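Local coordinates for protein putative glutathione S-transferase (Corynebacterium glutamicum, PDB 3M1G) that probably transfers glutathione to other substrates, as expected of a glutathione S-transferase of the ECM4-like group, at residues R34-V39 / T52-V57. Numbering follows the deposited sequence.
Sequences RIVADV and TFHWPV. With GOL (glycerol), chain F.
Arg34 O accepts a nearly straight hydrogen bond from Trp55 N at 2.8 Å and a weaker CA-H...O contact from His54 CA. Three more backbone bonds, Arg34 N to Phe53 O, Val36 N to Trp55 O and Val57 N to Val36 O, zip strand 34-36 in parallel to strand 53-56. In the last, Val57 N approaches Val36 O from 46° above the carbonyl plane, where the pairing ends. Pro56, lacking an N-H, fits because the bonds use Trp55 and Val57 instead.

On one side Arg34 and His54 lie side by side, planes 79° apart, and a water joins Arg34 NH1 to His54 NE2. The guanidinium's main partner is Asp160, bridged through NE. Branched Val36 sets CG1 over one face of the imidazole, a CH-pi contact 4.2 Å from the ring centre. His54 ND1 donates to O3 of a glycerol, probably from the crystallisation liquor, at 2.8 Å.

Buried Ile35 and Trp55 take the other side, while the indole NE1 is satisfied by Asp33. With CG2 anti to the backbone N, Ile35 lays that methyl 3.3 Å from Pro56 O and against Val57 CG1. Where segment 34-39 turns back after strand 34-36, Val39 CG1 rests 3.9 Å from Pro56 CB, and a second water links Val39 O to Val57 O. The result is a parallel strand pair in a small mixed sheet whose Ile35 and Trp55 face packs on the thioredoxin-like sheet at strands 62-66, 140-143 and 149-151.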
# COMPACT_ATOMS: atom_id res chain seq x y z
N ARG A 34 -21.84 -33.25 -9.07
CA ARG A 34 -22.44 -32.10 -9.76
C ARG A 34 -23.95 -32.18 -9.61
O ARG A 34 -24.51 -33.28 -9.48
CB ARG A 34 -22.04 -32.09 -11.24
CG ARG A 34 -20.56 -31.77 -11.46
CD ARG A 34 -20.18 -31.86 -12.98
NE ARG A 34 -21.04 -30.93 -13.72
CZ ARG A 34 -21.61 -31.18 -14.91
NH1 ARG A 34 -21.42 -32.31 -15.55
NH2 ARG A 34 -22.41 -30.27 -15.46
N ILE A 35 -24.59 -31.01 -9.57
CA ILE A 35 -26.03 -30.92 -9.60
C ILE A 35 -26.45 -30.55 -11.02
O ILE A 35 -26.01 -29.53 -11.54
CB ILE A 35 -26.58 -29.89 -8.58
CG1 ILE A 35 -25.88 -30.02 -7.22
CG2 ILE A 35 -28.09 -30.13 -8.38
CD1 ILE A 35 -26.44 -29.13 -6.09
N VAL A 36 -27.25 -31.40 -11.65
CA VAL A 36 -27.54 -31.30 -13.06
C VAL A 36 -29.04 -31.38 -13.40
O VAL A 36 -29.85 -31.91 -12.63
CB VAL A 36 -26.77 -32.35 -13.89
CG1 VAL A 36 -25.26 -32.24 -13.62
CG2 VAL A 36 -27.29 -33.78 -13.61
N ALA A 37 -29.36 -30.84 -14.57
CA ALA A 37 -30.71 -30.81 -15.12
C ALA A 37 -31.20 -32.18 -15.57
O ALA A 37 -32.40 -32.42 -15.52
CB ALA A 37 -30.78 -29.81 -16.30
N ASP A 38 -30.31 -33.10 -15.97
CA ASP A 38 -30.80 -34.39 -16.51
C ASP A 38 -30.91 -35.51 -15.46
O ASP A 38 -31.02 -36.68 -15.81
CB ASP A 38 -30.00 -34.84 -17.73
CG ASP A 38 -28.52 -35.03 -17.44
OD1 ASP A 38 -28.11 -34.81 -16.30
OD2 ASP A 38 -27.76 -35.39 -18.36
N VAL A 39 -30.88 -35.16 -14.19
CA VAL A 39 -31.27 -36.08 -13.15
C VAL A 39 -32.54 -35.46 -12.53
O VAL A 39 -32.58 -34.27 -12.20
CB VAL A 39 -30.17 -36.31 -12.10
CG1 VAL A 39 -30.69 -37.14 -10.95
CG2 VAL A 39 -28.94 -36.93 -12.73
N THR A 52 -17.90 -40.22 -9.96
CA THR A 52 -18.64 -39.16 -9.27
C THR A 52 -20.12 -39.49 -9.29
O THR A 52 -20.55 -40.46 -9.89
CB THR A 52 -18.37 -37.77 -9.90
OG1 THR A 52 -18.98 -37.69 -11.21
CG2 THR A 52 -16.87 -37.53 -10.02
N PHE A 53 -20.91 -38.63 -8.66
CA PHE A 53 -22.36 -38.77 -8.72
C PHE A 53 -22.98 -37.49 -9.20
O PHE A 53 -22.46 -36.41 -8.95
CB PHE A 53 -22.92 -39.13 -7.34
CG PHE A 53 -22.58 -40.51 -6.85
CD1 PHE A 53 -21.33 -40.79 -6.32
CD2 PHE A 53 -23.52 -41.52 -6.87
CE1 PHE A 53 -21.04 -42.08 -5.85
CE2 PHE A 53 -23.23 -42.77 -6.40
CZ PHE A 53 -21.98 -43.05 -5.89
N HIS A 54 -24.11 -37.61 -9.89
CA HIS A 54 -24.89 -36.45 -10.32
C HIS A 54 -26.21 -36.39 -9.56
O HIS A 54 -26.94 -37.40 -9.46
CB HIS A 54 -25.16 -36.49 -11.82
CG HIS A 54 -23.98 -36.13 -12.66
ND1 HIS A 54 -24.01 -36.16 -14.04
CD2 HIS A 54 -22.71 -35.81 -12.32
CE1 HIS A 54 -22.82 -35.83 -14.50
NE2 HIS A 54 -22.01 -35.61 -13.48
N TRP A 55 -26.48 -35.21 -9.01
CA TRP A 55 -27.64 -34.93 -8.21
C TRP A 55 -28.61 -34.07 -9.06
O TRP A 55 -28.18 -33.45 -10.01
CB TRP A 55 -27.24 -34.14 -6.97
CG TRP A 55 -26.28 -34.78 -6.04
CD1 TRP A 55 -24.99 -35.17 -6.32
CD2 TRP A 55 -26.50 -35.09 -4.65
NE1 TRP A 55 -24.41 -35.68 -5.19
CE2 TRP A 55 -25.30 -35.64 -4.15
CE3 TRP A 55 -27.58 -34.92 -3.78
CZ2 TRP A 55 -25.16 -36.06 -2.81
CZ3 TRP A 55 -27.43 -35.30 -2.46
CH2 TRP A 55 -26.22 -35.88 -1.98
N PRO A 56 -29.89 -34.03 -8.69
CA PRO A 56 -30.89 -33.31 -9.46
C PRO A 56 -31.04 -31.86 -9.05
O PRO A 56 -31.05 -31.56 -7.86
CB PRO A 56 -32.18 -34.07 -9.16
CG PRO A 56 -31.98 -34.57 -7.78
CD PRO A 56 -30.51 -34.92 -7.69
N VAL A 57 -31.14 -30.97 -10.03
CA VAL A 57 -31.55 -29.58 -9.71
C VAL A 57 -33.01 -29.62 -9.23
O VAL A 57 -33.85 -30.33 -9.81
CB VAL A 57 -31.40 -28.62 -10.88
CG1 VAL A 57 -29.92 -28.50 -11.32
CG2 VAL A 57 -32.29 -29.03 -12.07
C1 GOL F . -26.76 -39.99 -15.44
O1 GOL F . -26.61 -41.33 -15.86
C2 GOL F . -26.69 -38.96 -16.59
O2 GOL F . -25.37 -38.95 -17.17
C3 GOL F . -27.10 -37.60 -16.00
O3 GOL F . -26.09 -36.59 -15.87
O HOH W 1 -19.45 -34.30 -15.02
O HOH W 2 -34.04 -32.01 -11.98